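Local coordinates for protein thermospermine synthase (Medicago truncatula, PDB 6BQ6) that probably transfers an aminopropyl group from decarboxylated S-adenosylmethionine to spermidine, making thermospermine and methylthioadenosine in plant polyamine biosynthesis, at residues B[93-107]-B[118-131]. Numbering follows the deposited sequence.
Sequences HPALLHHPMPKNVFI and ELLRHKTIDKVVMC
H93 and H122 meet rim to rim, H93 ND1 and H122 NE2 2.9 Å apart in a hydrogen bond whose proton either could supply. On its far nitrogen H93 donates NE2-H to E118 OE1 at 2.8 Å; the carboxylate stands nearly upright to the ring (84°) and receives the bond on its anti lone pair. The syn pair of the same oxygen takes R121 NH1, which fixes the acid and would probably hold it ionised. Bonded at both nitrogens, the H93 imidazole has its rotation set. Over one face of H122 lies L96 CD2, 3.6 Å from the ring centroid in a CH-pi contact, while L96 CD1 presses on L119 CD2 at a tight 3.5 Å. L119 CD1 continues the apolar layer to the I107 CD1 methyl. On the sheet's other face, the F106 ring, with CG anti to the backbone N (chi1 -173°), brings CZ to C131 CB.

The solvent side, where the loops before the two strands meet, is looser. T124 OG1 donates to P102 O. In the conformer modelled, K103 NZ donates to T124 O at 2.8 Å; a water bridges K103 NZ and D126 OD2, which stand 4.0 Å apart, beyond a salt bridge. K103 O accepts both D126 N and K127 N, starting the parallel ladder that V105 and I107 carry on to C131 N. Strands 104-107 and 127-131, 11° from parallel, and helix 114-120, the crossover connection packed on the face carrying V105 and I107, form a right-handed beta-alpha-beta unit of the Rossmann-like fold of spermidine/spermine synthases.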
loop_
_atom_site.group_PDB
_atom_site.type_symbol
_atom_site.label_atom_id
_atom_site.label_comp_id
_atom_site.label_asym_id
_atom_site.label_seq_id
_atom_site.Cartn_x
_atom_site.Cartn_y
_atom_site.Cartn_z
ATOM N N HIS B 93 -20.366 -15.259 -26.364
ATOM C CA HIS B 93 -20.363 -16.152 -27.515
ATOM C C HIS B 93 -20.831 -17.565 -27.314
ATOM O O HIS B 93 -21.591 -18.067 -28.158
ATOM C CB HIS B 93 -19.041 -16.058 -28.250
ATOM C CG HIS B 93 -18.764 -14.687 -28.736
ATOM N ND1 HIS B 93 -19.701 -13.973 -29.449
ATOM C CD2 HIS B 93 -17.710 -13.858 -28.589
ATOM C CE1 HIS B 93 -19.252 -12.770 -29.698
ATOM N NE2 HIS B 93 -18.045 -12.667 -29.191
ATOM N N PRO B 94 -20.428 -18.214 -26.211
ATOM C CA PRO B 94 -20.890 -19.587 -26.012
ATOM C C PRO B 94 -22.423 -19.692 -26.030
ATOM O O PRO B 94 -22.973 -20.596 -26.697
ATOM C CB PRO B 94 -20.304 -19.937 -24.650
ATOM C CG PRO B 94 -19.039 -19.149 -24.586
ATOM C CD PRO B 94 -19.407 -17.823 -25.200
ATOM N N ALA B 95 -23.114 -18.803 -25.314
ATOM C CA ALA B 95 -24.579 -18.831 -25.342
ATOM C C ALA B 95 -25.137 -18.714 -26.729
ATOM O O ALA B 95 -25.936 -19.548 -27.177
ATOM C CB ALA B 95 -25.158 -17.761 -24.444
ATOM N N LEU B 96 -24.707 -17.705 -27.471
ATOM C CA LEU B 96 -25.333 -17.476 -28.796
ATOM C C LEU B 96 -24.969 -18.596 -29.773
ATOM O O LEU B 96 -25.784 -19.026 -30.599
ATOM C CB LEU B 96 -24.984 -16.142 -29.377
ATOM C CG LEU B 96 -25.923 -14.997 -28.951
ATOM C CD1 LEU B 96 -25.839 -14.674 -27.467
ATOM C CD2 LEU B 96 -25.665 -13.780 -29.806
ATOM N N LEU B 97 -23.745 -19.110 -29.664
ATOM C CA LEU B 97 -23.339 -20.170 -30.547
ATOM C C LEU B 97 -24.059 -21.498 -30.310
ATOM O O LEU B 97 -24.194 -22.279 -31.227
ATOM C CB LEU B 97 -21.806 -20.378 -30.478
ATOM C CG LEU B 97 -20.978 -19.213 -30.993
ATOM C CD1 LEU B 97 -19.531 -19.335 -30.564
ATOM C CD2 LEU B 97 -21.075 -19.110 -32.527
ATOM N N HIS B 98 -24.487 -21.775 -29.093
ATOM C CA HIS B 98 -25.201 -22.967 -28.797
ATOM C C HIS B 98 -26.646 -22.853 -29.233
ATOM O O HIS B 98 -27.311 -23.894 -29.342
ATOM C CB HIS B 98 -25.126 -23.310 -27.327
ATOM C CG HIS B 98 -23.834 -23.984 -26.913
ATOM N ND1 HIS B 98 -22.679 -23.297 -26.678
ATOM C CD2 HIS B 98 -23.532 -25.294 -26.730
ATOM C CE1 HIS B 98 -21.710 -24.141 -26.363
ATOM N NE2 HIS B 98 -22.207 -25.363 -26.359
ATOM N N HIS B 99 -27.097 -21.628 -29.488
ATOM C CA HIS B 99 -28.451 -21.392 -29.960
ATOM C C HIS B 99 -28.542 -21.628 -31.469
ATOM O O HIS B 99 -27.603 -21.312 -32.218
ATOM C CB HIS B 99 -28.837 -19.958 -29.651
ATOM C CG HIS B 99 -30.309 -19.763 -29.669
ATOM N ND1 HIS B 99 -31.000 -19.591 -30.842
ATOM C CD2 HIS B 99 -31.231 -19.792 -28.679
ATOM C CE1 HIS B 99 -32.292 -19.500 -30.581
ATOM N NE2 HIS B 99 -32.467 -19.635 -29.275
ATOM N N PRO B 100 -29.666 -22.192 -31.950
ATOM C CA PRO B 100 -29.725 -22.484 -33.391
ATOM C C PRO B 100 -29.790 -21.246 -34.291
ATOM O O PRO B 100 -29.220 -21.239 -35.389
ATOM C CB PRO B 100 -30.970 -23.387 -33.508
ATOM C CG PRO B 100 -31.794 -23.082 -32.320
ATOM C CD PRO B 100 -30.776 -22.821 -31.225
ATOM N N MET B 101 -30.445 -20.198 -33.819
ATOM C CA MET B 101 -30.601 -18.949 -34.559
ATOM C C MET B 101 -31.097 -17.833 -33.623
ATOM O O MET B 101 -32.283 -17.562 -33.501
ATOM C CB MET B 101 -31.581 -19.169 -35.734
ATOM C CG MET B 101 -31.625 -17.979 -36.696
ATOM S SD MET B 101 -32.904 -18.290 -37.913
ATOM C CE MET B 101 -34.389 -18.188 -36.918
ATOM N N PRO B 102 -30.165 -17.194 -32.905
ATOM C CA PRO B 102 -30.573 -16.215 -31.882
ATOM C C PRO B 102 -30.791 -14.853 -32.507
ATOM O O PRO B 102 -29.882 -14.326 -33.089
ATOM C CB PRO B 102 -29.377 -16.218 -30.904
ATOM C CG PRO B 102 -28.226 -16.641 -31.751
ATOM C CD PRO B 102 -28.754 -17.590 -32.785
ATOM N N LYS B 103 -32.000 -14.312 -32.355
ATOM C CA LYS B 103 -32.436 -13.046 -32.944
ATOM C C LYS B 103 -32.636 -11.916 -31.952
ATOM O O LYS B 103 -32.400 -10.758 -32.255
ATOM C CB LYS B 103 -33.786 -13.267 -33.652
ATOM C CG LYS B 103 -33.743 -14.289 -34.779
ATOM C CD LYS B 103 -33.461 -13.593 -36.106
ATOM C CE LYS B 103 -32.751 -14.499 -37.105
ATOM N NZ LYS B 103 -31.873 -13.730 -38.012
ATOM N N ASN B 104 -33.121 -12.245 -30.756
ATOM C CA ASN B 104 -33.563 -11.247 -29.813
ATOM C C ASN B 104 -32.946 -11.563 -28.449
ATOM O O ASN B 104 -33.195 -12.645 -27.901
ATOM C CB ASN B 104 -35.077 -11.248 -29.749
ATOM C CG ASN B 104 -35.713 -10.693 -31.029
ATOM O OD1 ASN B 104 -36.042 -11.440 -31.977
ATOM N ND2 ASN B 104 -35.851 -9.392 -31.090
ATOM N N VAL B 105 -32.133 -10.628 -27.946
ATOM C CA VAL B 105 -31.451 -10.810 -26.669
ATOM C C VAL B 105 -31.653 -9.659 -25.699
ATOM O O VAL B 105 -31.678 -8.498 -26.076
ATOM C CB VAL B 105 -29.943 -11.017 -26.865
ATOM C CG1 VAL B 105 -29.323 -9.806 -27.525
ATOM C CG2 VAL B 105 -29.237 -11.260 -25.542
ATOM N N PHE B 106 -31.779 -10.008 -24.427
ATOM C CA PHE B 106 -31.962 -9.058 -23.336
ATOM C C PHE B 106 -30.750 -9.143 -22.406
ATOM O O PHE B 106 -30.381 -10.238 -22.009
ATOM C CB PHE B 106 -33.221 -9.447 -22.564
ATOM C CG PHE B 106 -33.629 -8.475 -21.509
ATOM C CD1 PHE B 106 -33.169 -8.601 -20.236
ATOM C CD2 PHE B 106 -34.591 -7.502 -21.782
ATOM C CE1 PHE B 106 -33.542 -7.710 -19.243
ATOM C CE2 PHE B 106 -35.019 -6.616 -20.787
ATOM C CZ PHE B 106 -34.513 -6.728 -19.514
ATOM N N ILE B 107 -30.140 -8.001 -22.137
ATOM C CA ILE B 107 -29.025 -7.931 -21.184
ATOM C C ILE B 107 -29.528 -7.383 -19.843
ATOM O O ILE B 107 -30.034 -6.253 -19.799
ATOM C CB ILE B 107 -27.897 -7.027 -21.639
ATOM C CG1 ILE B 107 -27.410 -7.369 -23.066
ATOM C CG2 ILE B 107 -26.739 -7.186 -20.644
ATOM C CD1 ILE B 107 -26.617 -6.251 -23.724
ATOM N N GLU B 118 -20.242 -7.275 -28.293
ATOM C CA GLU B 118 -20.033 -8.653 -28.714
ATOM C C GLU B 118 -21.292 -9.318 -29.299
ATOM O O GLU B 118 -21.219 -10.078 -30.233
ATOM C CB GLU B 118 -19.458 -9.491 -27.569
ATOM C CG GLU B 118 -18.069 -9.063 -27.141
ATOM C CD GLU B 118 -17.039 -9.115 -28.286
ATOM O OE1 GLU B 118 -17.005 -10.061 -29.077
ATOM O OE2 GLU B 118 -16.223 -8.168 -28.384
ATOM N N LEU B 119 -22.452 -9.084 -28.681
ATOM C CA LEU B 119 -23.719 -9.566 -29.214
ATOM C C LEU B 119 -23.983 -9.086 -30.638
ATOM O O LEU B 119 -24.410 -9.864 -31.472
ATOM C CB LEU B 119 -24.881 -9.117 -28.357
ATOM C CG LEU B 119 -24.977 -9.830 -26.990
ATOM C CD1 LEU B 119 -25.741 -9.025 -25.952
ATOM C CD2 LEU B 119 -25.537 -11.220 -27.134
ATOM N N LEU B 120 -23.673 -7.830 -30.885
ATOM C CA LEU B 120 -23.927 -7.219 -32.216
ATOM C C LEU B 120 -22.982 -7.705 -33.318
ATOM O O LEU B 120 -23.209 -7.459 -34.488
ATOM C CB LEU B 120 -23.858 -5.696 -32.084
ATOM C CG LEU B 120 -25.053 -5.142 -31.262
ATOM C CD1 LEU B 120 -24.725 -3.731 -30.820
ATOM C CD2 LEU B 120 -26.398 -5.113 -31.984
ATOM N N ARG B 121 -21.904 -8.386 -32.956
ATOM C CA ARG B 121 -21.081 -9.107 -33.921
ATOM C C ARG B 121 -21.787 -10.279 -34.564
ATOM O O ARG B 121 -21.331 -10.751 -35.581
ATOM C CB ARG B 121 -19.751 -9.558 -33.305
ATOM C CG ARG B 121 -18.885 -8.374 -32.887
ATOM C CD ARG B 121 -17.583 -8.813 -32.207
ATOM N NE ARG B 121 -16.796 -9.695 -33.061
ATOM C CZ ARG B 121 -16.007 -10.693 -32.651
ATOM N NH1 ARG B 121 -15.884 -11.019 -31.384
ATOM N NH2 ARG B 121 -15.373 -11.410 -33.541
ATOM N N HIS B 122 -22.858 -10.792 -33.953
ATOM C CA HIS B 122 -23.601 -11.893 -34.515
ATOM C C HIS B 122 -24.542 -11.435 -35.588
ATOM O O HIS B 122 -25.456 -10.678 -35.328
ATOM C CB HIS B 122 -24.348 -12.602 -33.401
ATOM C CG HIS B 122 -23.458 -13.457 -32.565
ATOM N ND1 HIS B 122 -23.475 -14.828 -32.647
ATOM C CD2 HIS B 122 -22.557 -13.139 -31.600
ATOM C CE1 HIS B 122 -22.599 -15.331 -31.790
ATOM N NE2 HIS B 122 -22.023 -14.327 -31.154
ATOM N N LYS B 123 -24.368 -11.963 -36.805
ATOM C CA LYS B 123 -25.266 -11.557 -37.891
ATOM C C LYS B 123 -26.705 -11.999 -37.744
ATOM O O LYS B 123 -27.575 -11.391 -38.370
ATOM C CB LYS B 123 -24.696 -12.015 -39.252
ATOM C CG LYS B 123 -23.460 -11.240 -39.574
ATOM C CD LYS B 123 -22.749 -11.781 -40.806
ATOM C CE LYS B 123 -22.062 -13.110 -40.543
ATOM N NZ LYS B 123 -21.122 -13.462 -41.674
ATOM N N THR B 124 -26.970 -13.031 -36.930
ATOM C CA THR B 124 -28.339 -13.472 -36.689
ATOM C C THR B 124 -29.180 -12.461 -35.905
ATOM O O THR B 124 -30.431 -12.453 -35.963
ATOM C CB THR B 124 -28.353 -14.843 -35.947
ATOM O OG1 THR B 124 -27.690 -14.724 -34.682
ATOM C CG2 THR B 124 -27.605 -15.902 -36.742
ATOM N N ILE B 125 -28.515 -11.620 -35.125
ATOM C CA ILE B 125 -29.160 -10.752 -34.173
ATOM C C ILE B 125 -29.893 -9.624 -34.881
ATOM O O ILE B 125 -29.311 -8.909 -35.699
ATOM C CB ILE B 125 -28.122 -10.180 -33.140
ATOM C CG1 ILE B 125 -27.621 -11.316 -32.211
ATOM C CG2 ILE B 125 -28.656 -9.001 -32.352
ATOM C CD1 ILE B 125 -28.642 -11.780 -31.218
ATOM N N ASP B 126 -31.148 -9.456 -34.501
ATOM C CA ASP B 126 -32.017 -8.345 -34.938
ATOM C C ASP B 126 -32.264 -7.280 -33.850
ATOM O O ASP B 126 -32.497 -6.103 -34.173
ATOM C CB ASP B 126 -33.363 -8.920 -35.392
ATOM C CG ASP B 126 -33.259 -9.773 -36.647
ATOM O OD1 ASP B 126 -32.328 -9.569 -37.495
ATOM O OD2 ASP B 126 -34.151 -10.625 -36.845
ATOM N N LYS B 127 -32.273 -7.683 -32.574
ATOM C CA LYS B 127 -32.509 -6.731 -31.481
ATOM C C LYS B 127 -31.749 -7.131 -30.255
ATOM O O LYS B 127 -31.728 -8.322 -29.878
ATOM C CB LYS B 127 -33.967 -6.645 -31.126
ATOM C CG LYS B 127 -34.287 -5.504 -30.163
ATOM C CD LYS B 127 -35.783 -5.252 -30.067
ATOM C CE LYS B 127 -36.381 -6.035 -28.907
ATOM N NZ LYS B 127 -37.633 -5.424 -28.425
ATOM N N VAL B 128 -31.138 -6.149 -29.636
ATOM C CA VAL B 128 -30.520 -6.262 -28.280
ATOM C C VAL B 128 -31.126 -5.177 -27.381
ATOM O O VAL B 128 -31.178 -3.986 -27.724
ATOM C CB VAL B 128 -29.001 -6.063 -28.302
ATOM C CG1 VAL B 128 -28.400 -6.094 -26.897
ATOM C CG2 VAL B 128 -28.276 -7.056 -29.209
ATOM N N VAL B 129 -31.636 -5.595 -26.246
ATOM C CA VAL B 129 -32.078 -4.690 -25.216
ATOM C C VAL B 129 -31.098 -4.718 -24.074
ATOM O O VAL B 129 -30.857 -5.803 -23.550
ATOM C CB VAL B 129 -33.465 -5.102 -24.667
ATOM C CG1 VAL B 129 -33.920 -4.112 -23.592
ATOM C CG2 VAL B 129 -34.483 -5.153 -25.765
ATOM N N MET B 130 -30.567 -3.559 -23.674
ATOM C CA MET B 130 -29.625 -3.428 -22.565
ATOM C C MET B 130 -30.409 -2.767 -21.462
ATOM O O MET B 130 -30.858 -1.624 -21.648
ATOM C CB MET B 130 -28.421 -2.580 -22.913
ATOM C CG MET B 130 -27.393 -2.420 -21.782
ATOM S SD MET B 130 -26.384 -0.913 -21.943
ATOM C CE MET B 130 -25.859 -1.158 -23.612
ATOM N N CYS B 131 -30.628 -3.505 -20.369
ATOM C CA CYS B 131 -31.405 -3.014 -19.252
ATOM C C CYS B 131 -30.560 -2.830 -17.969
ATOM O O CYS B 131 -30.203 -3.797 -17.303
ATOM C CB CYS B 131 -32.611 -3.914 -19.025
ATOM S SG CYS B 131 -33.721 -3.355 -17.700
HETATM O O HOH W 1 -33.879 -12.218 -39.135
#